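Local atomic coordinates of polycyclic ketone monooxygenase (Myceliophthora thermophila, PDB entry 5MQ6), a protein that catalyses the FAD- and NADPH-dependent Baeyer-Villiger oxidation of ketones, especially bulky polycyclic ones, inserting one oxygen atom beside the carbonyl to give esters or lactones. Residues Leu434-Phe437 with Asn441-Leu444; Ser303-Arg308 with Arg400-Ser405; Asp337-Asp342 with Glu346-Met351; Val316-Lys321 with Lys326-Glu331; Gly372-Thr377 with Ala587-Ser592. All coordinates share one frame; numbering follows the deposited sequence.

Contact 1. Residues Leu434-Phe437 with Asn441-Leu444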
# COMPACT_ATOMS: atom_id res chain seq x y z
N LEU A 434 18.34 1.67 -14.61
CA LEU A 434 19.10 0.66 -15.38
C LEU A 434 20.46 1.25 -15.83
O LEU A 434 21.54 0.61 -15.62
CB LEU A 434 18.25 0.14 -16.55
CG LEU A 434 17.04 -0.69 -16.13
CD1 LEU A 434 16.14 -0.97 -17.33
CD2 LEU A 434 17.45 -1.97 -15.44
N GLN A 435 20.40 2.49 -16.32
CA GLN A 435 21.56 3.26 -16.81
C GLN A 435 22.59 3.39 -15.70
O GLN A 435 23.76 3.52 -16.00
CB GLN A 435 21.18 4.72 -17.19
CG GLN A 435 20.27 5.01 -18.40
CD GLN A 435 18.78 4.56 -18.22
OE1 GLN A 435 18.36 4.09 -17.14
NE2 GLN A 435 18.00 4.73 -19.28
N THR A 436 22.14 3.45 -14.43
CA THR A 436 23.01 3.58 -13.24
C THR A 436 24.00 2.46 -13.12
O THR A 436 25.19 2.69 -12.74
CB THR A 436 22.19 3.67 -11.93
OG1 THR A 436 21.31 4.77 -12.04
CG2 THR A 436 23.05 3.90 -10.72
N PHE A 437 23.58 1.25 -13.50
CA PHE A 437 24.51 0.14 -13.50
C PHE A 437 25.56 0.24 -14.64
O PHE A 437 26.44 -0.61 -14.73
CB PHE A 437 23.82 -1.19 -13.57
CG PHE A 437 22.94 -1.46 -12.42
CD1 PHE A 437 21.67 -0.94 -12.38
CD2 PHE A 437 23.39 -2.20 -11.35
CE1 PHE A 437 20.84 -1.13 -11.29
CE2 PHE A 437 22.58 -2.42 -10.25
CZ PHE A 437 21.31 -1.85 -10.21
N ASN A 441 31.41 3.00 -10.51
CA ASN A 441 31.28 2.86 -9.04
C ASN A 441 30.08 2.03 -8.56
O ASN A 441 29.90 1.88 -7.35
CB ASN A 441 31.29 4.23 -8.34
CG ASN A 441 30.08 5.09 -8.67
OD1 ASN A 441 29.66 5.19 -9.82
ND2 ASN A 441 29.55 5.77 -7.66
N VAL A 442 29.27 1.49 -9.47
CA VAL A 442 28.07 0.72 -9.10
C VAL A 442 28.21 -0.76 -9.40
O VAL A 442 28.54 -1.15 -10.57
CB VAL A 442 26.84 1.30 -9.82
CG1 VAL A 442 25.53 0.45 -9.61
CG2 VAL A 442 26.69 2.81 -9.50
N HIS A 443 27.95 -1.59 -8.39
CA HIS A 443 28.09 -3.03 -8.50
C HIS A 443 26.85 -3.76 -8.11
O HIS A 443 26.40 -3.68 -7.00
CB HIS A 443 29.23 -3.48 -7.60
CG HIS A 443 30.41 -2.56 -7.69
ND1 HIS A 443 31.23 -2.50 -8.80
CD2 HIS A 443 30.84 -1.60 -6.84
CE1 HIS A 443 32.15 -1.57 -8.61
NE2 HIS A 443 31.93 -1.00 -7.44
N LEU A 444 26.27 -4.49 -9.03
CA LEU A 444 25.18 -5.36 -8.74
C LEU A 444 25.73 -6.60 -8.07
O LEU A 444 26.61 -7.22 -8.57
CB LEU A 444 24.38 -5.70 -10.00
CG LEU A 444 23.18 -6.67 -9.74
CD1 LEU A 444 22.12 -6.10 -8.79
CD2 LEU A 444 22.53 -7.09 -11.04
O HOH W 1 26.67 -1.98 -12.75
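Phe-437 and Val-442 meet with their side chains nearly at right angles, ring carbon CD2 of the phenylalanine lying 3.8 Å from methyl CG1 of the valine. That methyl stands anti to the backbone N of Val-442 (chi1 173°), a setting that carries it against the ring, while CG2 turns to the other partner, 4.0 Å from CG2 of Thr-436 and 3.6 Å from the Thr-436 carbonyl O. Farther along the ring, CE2 of Phe-437 packs 3.7 Å from CB of Leu-444. Val-442 and Leu-444, two residues apart on strand 442-446, thus direct their CB atoms to the same side, toward the end of helix 433-436. This strand is the outermost one, next to strand 294-299, in the five-stranded parallel sheet of the NADPH-binding Rossmann-type domain. The hydroxyl of Thr-436 is engaged by the carbonyl of Glu-432, leaving its methyl for the apolar layer. Helices 279-289 and 410-416 add further side chains, Ala-289 touching Val-442 and Leu-416 reaching both Phe-437 and Leu-444.

Contact 2. Residues Ser303-Arg308 with Arg400-Ser405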
# COMPACT_ATOMS: atom_id res chain seq x y z
N SER A 303 13.58 -6.26 -10.29
CA SER A 303 12.32 -5.65 -10.81
C SER A 303 12.30 -5.59 -12.34
O SER A 303 13.36 -5.46 -13.02
CB SER A 303 12.15 -4.21 -10.29
OG SER A 303 11.68 -4.21 -8.93
N GLY A 304 11.10 -5.71 -12.89
CA GLY A 304 10.88 -5.32 -14.24
C GLY A 304 10.68 -3.82 -14.31
O GLY A 304 9.69 -3.28 -13.87
N VAL A 305 11.64 -3.16 -14.88
CA VAL A 305 11.77 -1.76 -14.91
C VAL A 305 11.36 -1.20 -16.27
O VAL A 305 12.05 -1.37 -17.28
CB VAL A 305 13.21 -1.37 -14.55
CG1 VAL A 305 13.33 0.17 -14.54
CG2 VAL A 305 13.56 -1.94 -13.21
N TRP A 306 10.23 -0.54 -16.28
CA TRP A 306 9.69 0.03 -17.53
C TRP A 306 10.00 1.52 -17.56
O TRP A 306 10.66 2.02 -16.66
CB TRP A 306 8.19 -0.32 -17.64
CG TRP A 306 7.55 -0.24 -18.99
CD1 TRP A 306 6.36 0.34 -19.25
CD2 TRP A 306 8.06 -0.73 -20.27
NE1 TRP A 306 6.05 0.22 -20.59
CE2 TRP A 306 7.06 -0.45 -21.24
CE3 TRP A 306 9.24 -1.41 -20.67
CZ2 TRP A 306 7.20 -0.79 -22.59
CZ3 TRP A 306 9.41 -1.69 -22.05
CH2 TRP A 306 8.38 -1.40 -22.99
N TRP A 307 9.58 2.23 -18.60
CA TRP A 307 9.95 3.59 -18.78
C TRP A 307 9.03 4.49 -17.95
O TRP A 307 7.89 4.13 -17.66
CB TRP A 307 9.87 3.98 -20.24
CG TRP A 307 8.46 3.86 -20.86
CD1 TRP A 307 7.92 2.77 -21.42
CD2 TRP A 307 7.49 4.89 -20.99
NE1 TRP A 307 6.66 3.03 -21.89
CE2 TRP A 307 6.36 4.33 -21.65
CE3 TRP A 307 7.45 6.25 -20.63
CZ2 TRP A 307 5.22 5.05 -21.93
CZ3 TRP A 307 6.34 6.97 -20.93
CH2 TRP A 307 5.23 6.39 -21.56
N ARG A 308 9.57 5.65 -17.54
CA ARG A 308 8.81 6.63 -16.75
C ARG A 308 8.25 7.80 -17.54
O ARG A 308 7.04 8.13 -17.42
CB ARG A 308 9.67 7.15 -15.62
CG ARG A 308 9.07 8.24 -14.72
CD ARG A 308 8.08 7.63 -13.77
NE ARG A 308 6.90 7.08 -14.49
CZ ARG A 308 5.90 6.41 -13.87
NH1 ARG A 308 5.88 6.22 -12.53
NH2 ARG A 308 4.87 5.96 -14.59
N ARG A 400 12.25 -6.96 -20.81
CA ARG A 400 13.58 -7.60 -20.84
C ARG A 400 14.49 -7.05 -21.92
O ARG A 400 15.71 -6.90 -21.73
CB ARG A 400 13.44 -9.09 -21.06
CG ARG A 400 13.00 -9.96 -19.86
CD ARG A 400 12.55 -11.36 -20.41
NE ARG A 400 11.50 -11.67 -19.59
CZ ARG A 400 10.28 -12.09 -19.79
NH1 ARG A 400 9.73 -12.56 -20.92
NH2 ARG A 400 9.61 -12.08 -18.67
N ALA A 401 13.89 -6.75 -23.05
CA ALA A 401 14.63 -6.17 -24.17
C ALA A 401 15.12 -4.77 -23.86
O ALA A 401 16.24 -4.38 -24.26
CB ALA A 401 13.72 -6.12 -25.37
N ARG A 402 14.27 -4.00 -23.18
CA ARG A 402 14.63 -2.66 -22.77
C ARG A 402 15.87 -2.76 -21.88
O ARG A 402 16.86 -2.00 -22.03
CB ARG A 402 13.48 -1.94 -22.00
CG ARG A 402 13.90 -0.55 -21.60
CD ARG A 402 12.85 0.55 -21.47
NE ARG A 402 12.85 0.79 -20.12
CZ ARG A 402 13.23 1.82 -19.40
NH1 ARG A 402 13.38 3.05 -19.78
NH2 ARG A 402 13.22 1.55 -18.15
N THR A 403 15.85 -3.72 -20.98
CA THR A 403 16.97 -3.92 -20.05
C THR A 403 18.19 -4.32 -20.83
O THR A 403 19.26 -3.77 -20.64
CB THR A 403 16.60 -5.02 -19.00
OG1 THR A 403 15.55 -4.53 -18.16
CG2 THR A 403 17.75 -5.40 -18.14
N ASP A 404 17.99 -5.27 -21.74
CA ASP A 404 19.06 -5.66 -22.67
C ASP A 404 19.74 -4.49 -23.39
O ASP A 404 20.96 -4.40 -23.40
CB ASP A 404 18.56 -6.79 -23.59
CG ASP A 404 19.21 -8.07 -23.20
OD1 ASP A 404 20.38 -8.20 -23.50
OD2 ASP A 404 18.64 -8.94 -22.53
N SER A 405 18.96 -3.55 -23.87
CA SER A 405 19.47 -2.40 -24.60
C SER A 405 20.20 -1.35 -23.76
O SER A 405 21.06 -0.69 -24.24
CB SER A 405 18.31 -1.72 -25.34
OG SER A 405 17.35 -1.11 -24.43
O HOH W 2 14.20 -4.99 -15.85
O HOH W 3 13.94 -2.82 -18.66
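The carbonyl O of Val-305 is gripped by the guanidinium of Arg-402 and by a water. NH2 of Arg-402 donates to it over a long 3.3 Å, and the bond is nearly straight at the hydrogen (172°). The oxygen lies close to the guanidinium plane, yet the donor stands 62° out of the carbonyl plane, off the lone pairs. The water, 2.8 Å from Val-305 O, lies beside OG1 of Thr-403. A second water draws the segments together by donating to Thr-403 OG1 at 2.7 Å and to Ser-303 O at 3.0 Å while accepting from Val-305 N. One guanidinium face rests on backbone, with Trp-306 C 3.2 Å above its plane and Trp-307 N over its centre. A bend at chi3 of Arg-402 (112°) turns its tip to this place, and its CB and CD pass the CZ3 corner of the Trp-306 indole. The contact joins helix 378-406 to strand 305-306, which pairs with strand 428-429 near the NADPH site. NH2 donates to Ser-430 O as well, so this cation spans two adjoining backbone segments; the positive charge would probably polarise both carbonyls, and the second water satisfies Ser-303 O and Val-305 N.

Contact 3. Residues Asp337-Asp342 with Glu346-Met351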
# COMPACT_ATOMS: atom_id res chain seq x y z
N ASP A 337 -7.53 3.09 -15.10
CA ASP A 337 -7.73 1.76 -14.63
C ASP A 337 -8.32 0.84 -15.72
O ASP A 337 -8.21 -0.39 -15.57
CB ASP A 337 -8.69 1.76 -13.44
CG ASP A 337 -8.48 0.57 -12.52
OD1 ASP A 337 -7.28 0.35 -12.09
OD2 ASP A 337 -9.52 -0.12 -12.22
N SER A 338 -8.99 1.39 -16.76
CA SER A 338 -9.53 0.55 -17.83
C SER A 338 -8.45 -0.19 -18.55
O SER A 338 -8.73 -1.27 -19.05
CB SER A 338 -10.37 1.35 -18.81
OG SER A 338 -9.56 2.30 -19.64
N TYR A 339 -7.21 0.33 -18.55
CA TYR A 339 -6.10 -0.36 -19.22
C TYR A 339 -5.57 -1.50 -18.38
O TYR A 339 -5.16 -2.52 -18.87
CB TYR A 339 -4.97 0.67 -19.55
CG TYR A 339 -5.40 1.60 -20.65
CD1 TYR A 339 -5.30 1.22 -22.03
CD2 TYR A 339 -6.04 2.76 -20.36
CE1 TYR A 339 -5.80 2.08 -23.05
CE2 TYR A 339 -6.52 3.60 -21.34
CZ TYR A 339 -6.42 3.28 -22.69
OH TYR A 339 -6.96 4.20 -23.58
N LEU A 340 -5.58 -1.32 -17.08
CA LEU A 340 -5.09 -2.30 -16.15
C LEU A 340 -6.07 -3.40 -15.85
O LEU A 340 -5.67 -4.47 -15.38
CB LEU A 340 -4.69 -1.58 -14.81
CG LEU A 340 -3.49 -0.71 -15.07
CD1 LEU A 340 -3.37 0.45 -14.05
CD2 LEU A 340 -2.22 -1.56 -15.16
N THR A 341 -7.35 -3.18 -16.13
CA THR A 341 -8.38 -4.22 -15.96
C THR A 341 -8.69 -4.87 -17.33
O THR A 341 -9.64 -5.64 -17.50
CB THR A 341 -9.66 -3.63 -15.34
OG1 THR A 341 -10.16 -2.52 -16.11
CG2 THR A 341 -9.41 -3.17 -13.99
N ASP A 342 -7.88 -4.58 -18.31
CA ASP A 342 -8.05 -5.17 -19.66
C ASP A 342 -9.45 -4.84 -20.20
O ASP A 342 -10.21 -5.71 -20.66
CB ASP A 342 -7.70 -6.66 -19.63
CG ASP A 342 -7.70 -7.33 -21.02
OD1 ASP A 342 -7.42 -6.63 -22.01
OD2 ASP A 342 -7.96 -8.58 -21.12
N GLU A 346 -12.51 0.45 -27.81
CA GLU A 346 -11.70 0.36 -29.05
C GLU A 346 -10.89 1.57 -29.49
O GLU A 346 -9.66 1.49 -29.79
CB GLU A 346 -12.56 -0.11 -30.28
CG GLU A 346 -11.76 -1.05 -31.21
CD GLU A 346 -10.29 -0.59 -31.49
OE1 GLU A 346 -10.12 0.38 -32.26
OE2 GLU A 346 -9.30 -1.18 -30.93
N GLY A 347 -11.59 2.69 -29.60
CA GLY A 347 -10.91 3.94 -29.95
C GLY A 347 -11.09 4.90 -28.80
O GLY A 347 -11.35 6.06 -29.03
N GLN A 348 -11.03 4.43 -27.54
CA GLN A 348 -11.06 5.40 -26.43
C GLN A 348 -9.76 6.18 -26.37
O GLN A 348 -8.69 5.68 -26.75
CB GLN A 348 -11.33 4.76 -25.07
CG GLN A 348 -10.21 3.95 -24.45
CD GLN A 348 -10.57 3.51 -23.02
OE1 GLN A 348 -11.69 3.05 -22.74
NE2 GLN A 348 -9.64 3.66 -22.13
N GLU A 349 -9.87 7.40 -25.89
CA GLU A 349 -8.68 8.22 -25.56
C GLU A 349 -7.92 7.52 -24.42
O GLU A 349 -8.55 7.03 -23.47
CB GLU A 349 -9.12 9.61 -25.11
CG GLU A 349 -7.96 10.50 -24.80
CD GLU A 349 -8.34 11.83 -24.26
OE1 GLU A 349 -9.54 12.09 -24.18
OE2 GLU A 349 -7.42 12.61 -23.85
N ASN A 350 -6.62 7.39 -24.57
CA ASN A 350 -5.75 6.98 -23.50
C ASN A 350 -5.31 8.26 -22.84
O ASN A 350 -4.36 8.90 -23.24
CB ASN A 350 -4.58 6.19 -24.04
CG ASN A 350 -3.71 5.69 -22.97
OD1 ASN A 350 -3.77 6.15 -21.81
ND2 ASN A 350 -2.84 4.80 -23.34
N MET A 351 -6.01 8.65 -21.80
CA MET A 351 -5.76 9.96 -21.22
C MET A 351 -4.38 10.05 -20.58
O MET A 351 -3.65 11.07 -20.72
CB MET A 351 -6.79 10.24 -20.15
CG MET A 351 -8.19 10.30 -20.66
SD MET A 351 -9.44 10.74 -19.39
CE MET A 351 -10.87 10.75 -20.44
O HOH W 4 -6.75 3.68 -25.98
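The phenol ring of Tyr-339 carries the side-chain amide of Asn-350 on one face, the two planes only 22° apart and ND2 3.9 Å above the ring toward its rim. At the ring's edge, by the hydroxyl, lie a water and the carbonyl O of Glu-349. The Gln-348 side chain runs head-on against that of Tyr-339, its amide plane almost upright to the ring, at 82°. Its NE2 spends both hydrogens across the contact, donating to Tyr-339 OH at 3.1 Å, with the acceptor near the amide plane, and to Ser-338 OG at 2.8 Å, slightly tilted from it. Beyond CG the glutamine is extended (chi2 173°), which lets the amide span from the loop to the helix. A weak contact of 3.2 Å joins Tyr-339 OH to Glu-349 O, and the edge water donates to Gln-348 O at 2.9 Å. This surface contact folds the loop after helix 328-340 back onto the helix's last turn. Elsewhere, Asn-350 OD1 accepts from Ala-353 N, and Ser-338 OG bonds to Asn-335 O. Because Gln-348 OE1 accepts from Glu-345 N, the amide's rotation is fixed at both ends, and NE2 is held facing the two hydroxyls as their donor.

Contact 4. Residues Val316-Lys321 with Lys326-Glu331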
# COMPACT_ATOMS: atom_id res chain seq x y z
N VAL A 316 -1.42 24.61 -20.86
CA VAL A 316 -2.44 24.46 -21.93
C VAL A 316 -3.04 23.05 -21.90
O VAL A 316 -4.25 22.84 -22.11
CB VAL A 316 -2.00 24.94 -23.37
CG1 VAL A 316 -0.56 25.52 -23.43
CG2 VAL A 316 -2.25 23.86 -24.45
N GLU A 317 -2.18 22.08 -21.68
CA GLU A 317 -2.62 20.71 -21.57
C GLU A 317 -3.57 20.57 -20.32
O GLU A 317 -4.74 20.06 -20.41
CB GLU A 317 -1.40 19.80 -21.49
CG GLU A 317 -1.62 18.40 -21.98
CD GLU A 317 -0.89 17.40 -21.10
OE1 GLU A 317 -0.03 17.86 -20.28
OE2 GLU A 317 -1.21 16.18 -21.20
N TRP A 318 -3.09 21.10 -19.20
CA TRP A 318 -3.94 21.24 -18.00
C TRP A 318 -5.43 21.63 -18.23
O TRP A 318 -6.33 20.92 -17.86
CB TRP A 318 -3.28 22.24 -17.02
CG TRP A 318 -4.10 22.33 -15.78
CD1 TRP A 318 -4.94 23.32 -15.42
CD2 TRP A 318 -4.22 21.30 -14.79
NE1 TRP A 318 -5.59 22.98 -14.26
CE2 TRP A 318 -5.15 21.75 -13.85
CE3 TRP A 318 -3.64 20.04 -14.64
CZ2 TRP A 318 -5.48 21.00 -12.74
CZ3 TRP A 318 -3.95 19.30 -13.52
CH2 TRP A 318 -4.86 19.78 -12.59
N LYS A 319 -5.72 22.73 -18.87
CA LYS A 319 -7.11 23.22 -18.95
C LYS A 319 -7.87 22.54 -20.06
O LYS A 319 -9.11 22.49 -20.06
CB LYS A 319 -7.21 24.77 -19.11
CG LYS A 319 -5.91 25.53 -19.31
CD LYS A 319 -5.89 26.98 -18.78
CE LYS A 319 -4.44 27.45 -18.56
NZ LYS A 319 -4.21 28.89 -18.22
N THR A 320 -7.12 21.99 -21.01
CA THR A 320 -7.64 21.36 -22.20
C THR A 320 -7.89 19.88 -22.01
O THR A 320 -8.92 19.35 -22.45
CB THR A 320 -6.59 21.56 -23.29
OG1 THR A 320 -6.54 22.94 -23.53
CG2 THR A 320 -6.93 20.94 -24.56
N LYS A 321 -6.89 19.22 -21.44
CA LYS A 321 -6.80 17.76 -21.48
C LYS A 321 -6.80 17.05 -20.12
O LYS A 321 -6.84 15.80 -20.08
CB LYS A 321 -5.52 17.40 -22.25
CG LYS A 321 -5.68 17.55 -23.77
CD LYS A 321 -4.37 17.95 -24.45
CE LYS A 321 -3.28 16.88 -24.37
NZ LYS A 321 -3.58 15.66 -25.18
N LYS A 326 -16.28 19.33 -14.73
CA LYS A 326 -16.59 19.03 -13.32
C LYS A 326 -16.52 17.56 -13.15
O LYS A 326 -17.10 16.88 -13.91
CB LYS A 326 -17.99 19.50 -12.88
CG LYS A 326 -18.16 20.99 -12.98
CD LYS A 326 -19.61 21.43 -12.72
CE LYS A 326 -20.57 21.15 -13.90
NZ LYS A 326 -20.71 22.34 -14.79
N GLY A 327 -15.82 17.06 -12.17
CA GLY A 327 -15.77 15.59 -11.94
C GLY A 327 -14.70 14.97 -12.80
O GLY A 327 -14.68 13.77 -13.01
N TRP A 328 -13.75 15.77 -13.27
CA TRP A 328 -12.77 15.23 -14.19
C TRP A 328 -11.87 14.14 -13.61
O TRP A 328 -11.48 13.22 -14.30
CB TRP A 328 -11.93 16.34 -14.78
CG TRP A 328 -11.07 17.08 -13.78
CD1 TRP A 328 -11.36 18.27 -13.17
CD2 TRP A 328 -9.75 16.71 -13.37
NE1 TRP A 328 -10.32 18.64 -12.37
CE2 TRP A 328 -9.31 17.71 -12.47
CE3 TRP A 328 -8.91 15.64 -13.65
CZ2 TRP A 328 -8.10 17.64 -11.81
CZ3 TRP A 328 -7.62 15.59 -13.00
CH2 TRP A 328 -7.26 16.58 -12.08
N GLN A 329 -11.53 14.26 -12.34
CA GLN A 329 -10.55 13.35 -11.79
C GLN A 329 -11.05 11.90 -11.66
O GLN A 329 -10.32 10.93 -11.99
CB GLN A 329 -9.99 13.91 -10.48
CG GLN A 329 -8.85 13.10 -9.91
CD GLN A 329 -8.14 13.79 -8.76
OE1 GLN A 329 -8.76 14.48 -7.92
NE2 GLN A 329 -6.85 13.59 -8.68
N ARG A 330 -12.31 11.73 -11.24
CA ARG A 330 -12.85 10.40 -11.21
C ARG A 330 -12.91 9.76 -12.63
O ARG A 330 -12.61 8.61 -12.84
CB ARG A 330 -14.19 10.44 -10.42
CG ARG A 330 -15.02 9.23 -10.52
CD ARG A 330 -14.62 8.15 -9.53
NE ARG A 330 -14.90 8.38 -8.10
CZ ARG A 330 -16.03 8.10 -7.46
NH1 ARG A 330 -17.12 7.70 -8.11
NH2 ARG A 330 -16.10 8.23 -6.12
N GLU A 331 -13.24 10.54 -13.62
CA GLU A 331 -13.27 10.03 -14.96
C GLU A 331 -11.84 9.63 -15.41
O GLU A 331 -11.62 8.57 -15.95
CB GLU A 331 -13.96 11.09 -15.89
CG GLU A 331 -13.56 10.95 -17.32
CD GLU A 331 -14.17 11.99 -18.19
OE1 GLU A 331 -13.45 12.94 -18.59
OE2 GLU A 331 -15.38 11.84 -18.41
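The helical turn bearing Trp-318 and the first turn bearing Trp-328 belong to two consecutive helices, 315-322 and 328-340, joined by a short loop. The first helix widens into a pi-type turn at 318-321. The second starts from Gly-327 at its N-cap, where a positive phi of 86° suits glycine, and the backbone N of that residue donates to Glu-144 OE1. Across this pair the two indoles are what meet. Trp-318 CH2 lies 4.0 Å from both CZ2 and CH2 of Trp-328, so a single corner of one six-membered ring touches the outer bond of the other. The ring centroids are 5.6 Å apart and the planes are inclined at 81°, an oblique pairing. Trp-328 reaches this place with CG set between its backbone N and carbonyl carbon (chi1 65°), while its own neighbour Gln-329 puts CB over one indole face. Ala-323 of the connection touches both tryptophans, and Leu-143 of helix 143-146 packs on Trp-328. Gln-329 ties the second helix to the same region through bonds to backbone atoms of Tyr-137, Met-140 and Leu-143, close to Tyr-139, an FAD-binding residue. On the first helix, the carbonyl O of Val-316 accepts two bonds from one residue, from Thr-320 N at 3.2 Å and from Thr-320 OG1 at 2.7 Å.

Contact 5. Residues Gly372-Thr377 with Ala587-Ser592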
# COMPACT_ATOMS: atom_id res chain seq x y z
N GLY A 372 -15.92 -12.47 -18.26
CA GLY A 372 -16.76 -13.38 -17.45
C GLY A 372 -16.10 -13.76 -16.12
O GLY A 372 -15.16 -13.11 -15.71
N ILE A 373 -16.60 -14.82 -15.50
CA ILE A 373 -16.13 -15.36 -14.26
C ILE A 373 -15.52 -16.69 -14.57
O ILE A 373 -16.03 -17.43 -15.38
CB ILE A 373 -17.30 -15.48 -13.28
CG1 ILE A 373 -17.64 -14.07 -12.75
CG2 ILE A 373 -16.97 -16.44 -12.13
CD1 ILE A 373 -19.07 -13.83 -12.32
N VAL A 374 -14.41 -17.00 -13.93
CA VAL A 374 -13.71 -18.20 -14.26
C VAL A 374 -14.40 -19.33 -13.54
O VAL A 374 -14.54 -19.26 -12.37
CB VAL A 374 -12.24 -18.11 -13.88
CG1 VAL A 374 -11.54 -19.45 -14.03
CG2 VAL A 374 -11.56 -17.07 -14.78
N GLU A 375 -14.82 -20.38 -14.25
CA GLU A 375 -15.40 -21.55 -13.60
C GLU A 375 -14.33 -22.33 -12.91
O GLU A 375 -13.25 -22.43 -13.41
CB GLU A 375 -16.05 -22.48 -14.59
CG GLU A 375 -17.31 -21.92 -15.20
CD GLU A 375 -17.73 -22.77 -16.40
OE1 GLU A 375 -17.90 -24.02 -16.22
OE2 GLU A 375 -17.80 -22.21 -17.53
N PRO A 376 -14.63 -22.92 -11.77
CA PRO A 376 -13.54 -23.60 -11.00
C PRO A 376 -13.24 -25.09 -11.33
O PRO A 376 -13.02 -25.89 -10.42
CB PRO A 376 -13.97 -23.38 -9.53
CG PRO A 376 -15.45 -23.15 -9.58
CD PRO A 376 -15.86 -22.72 -10.96
N THR A 377 -13.18 -25.43 -12.60
CA THR A 377 -12.76 -26.76 -13.08
C THR A 377 -11.34 -26.61 -13.54
O THR A 377 -10.95 -25.54 -13.99
CB THR A 377 -13.58 -27.21 -14.30
OG1 THR A 377 -13.31 -26.37 -15.41
CG2 THR A 377 -15.05 -27.07 -14.06
N ALA A 587 -13.04 -16.73 -6.98
CA ALA A 587 -11.72 -17.18 -6.57
C ALA A 587 -10.89 -17.77 -7.73
O ALA A 587 -9.67 -17.62 -7.77
CB ALA A 587 -11.83 -18.16 -5.40
N GLY A 588 -11.56 -18.39 -8.67
CA GLY A 588 -10.91 -18.95 -9.87
C GLY A 588 -10.09 -17.93 -10.64
O GLY A 588 -9.03 -18.26 -11.12
N TRP A 589 -10.53 -16.68 -10.69
CA TRP A 589 -9.72 -15.62 -11.30
C TRP A 589 -8.30 -15.63 -10.72
O TRP A 589 -7.32 -15.51 -11.46
CB TRP A 589 -10.36 -14.23 -11.14
CG TRP A 589 -9.70 -13.27 -12.02
CD1 TRP A 589 -8.58 -12.56 -11.75
CD2 TRP A 589 -10.09 -12.92 -13.34
NE1 TRP A 589 -8.24 -11.77 -12.84
CE2 TRP A 589 -9.13 -11.98 -13.83
CE3 TRP A 589 -11.15 -13.31 -14.18
CZ2 TRP A 589 -9.20 -11.44 -15.12
CZ3 TRP A 589 -11.23 -12.77 -15.44
CH2 TRP A 589 -10.23 -11.86 -15.92
N PHE A 590 -8.18 -15.83 -9.42
CA PHE A 590 -6.90 -15.64 -8.74
C PHE A 590 -5.97 -16.84 -8.69
O PHE A 590 -4.86 -16.77 -8.13
CB PHE A 590 -7.11 -14.91 -7.43
CG PHE A 590 -7.89 -13.61 -7.60
CD1 PHE A 590 -7.25 -12.44 -7.98
CD2 PHE A 590 -9.26 -13.57 -7.45
CE1 PHE A 590 -7.96 -11.26 -8.23
CE2 PHE A 590 -9.98 -12.37 -7.63
CZ PHE A 590 -9.32 -11.19 -8.01
N ALA A 591 -6.36 -17.91 -9.38
CA ALA A 591 -5.37 -18.95 -9.78
C ALA A 591 -4.20 -18.36 -10.55
O ALA A 591 -3.10 -18.94 -10.55
CB ALA A 591 -6.03 -19.99 -10.64
N SER A 592 -4.44 -17.21 -11.20
CA SER A 592 -3.37 -16.41 -11.76
C SER A 592 -2.15 -16.26 -10.86
O SER A 592 -1.06 -16.10 -11.33
CB SER A 592 -3.87 -15.03 -12.13
OG SER A 592 -4.18 -14.28 -10.96
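Apolar packing carries this contact, with Val-374 pressed against Gly-588 and Trp-589. The valine methyl CG2 lies 3.8 Å from CE3 of the Trp-589 indole, the two side chains crossing at about a right angle, while CB sits 3.9 Å from the carbonyl carbon of Gly-588 and CG1 faces the same peptide. With CG1 anti to the backbone N (chi1 171°), the two methyls divide between peptide and ring. Gly-588 brings no side chain, and the chains close to 5.3 Å between its CA and that of Val-374. Polar atoms take a lesser share across the contact: the carbonyl O of Gly-372 approaches CZ3 of Trp-589 at 4.0 Å, but its hydrogen-bond partner is NE2 of Gln-628. Trp-589 NE1 likewise donates elsewhere, to the carbonyl of Ser-363. Among turns and caps, Pro-376 centres an inverse gamma turn, closed by a weak bond from Thr-377 N to Glu-375 O, and OG1 of Thr-377 then caps the next helix at Lys-380 N. That helix, 378-406, backs both loops: Ile-381 and His-384 pack on Val-374, and His-384 also bonds to Trp-589 O, so the loop following helix 573-585 lies against the approach to helix 378-406.

Contact 2 opens first, at 303-308, just after strand 294-299 of the NADPH-binding domain, and its loop closes only at 400-405 on helix 378-406. Two short closures lie within that span: contact 4, between helices 315-322 and 328-340, then contact 3, where the loop after helix 328-340 returns to its end. These two share that helix and touch through Met-351 and Glu-331. Contact 5 starts at 372-377, before contact 2 has closed, and ends at 587-592, so the two loops cross. Within contact 5's long loop sits contact 1, a short return from helix 433-436 to strand 442-446. Leu-434 of contact 1 packs on Val-305, Arg-402 and Thr-403 of contact 2.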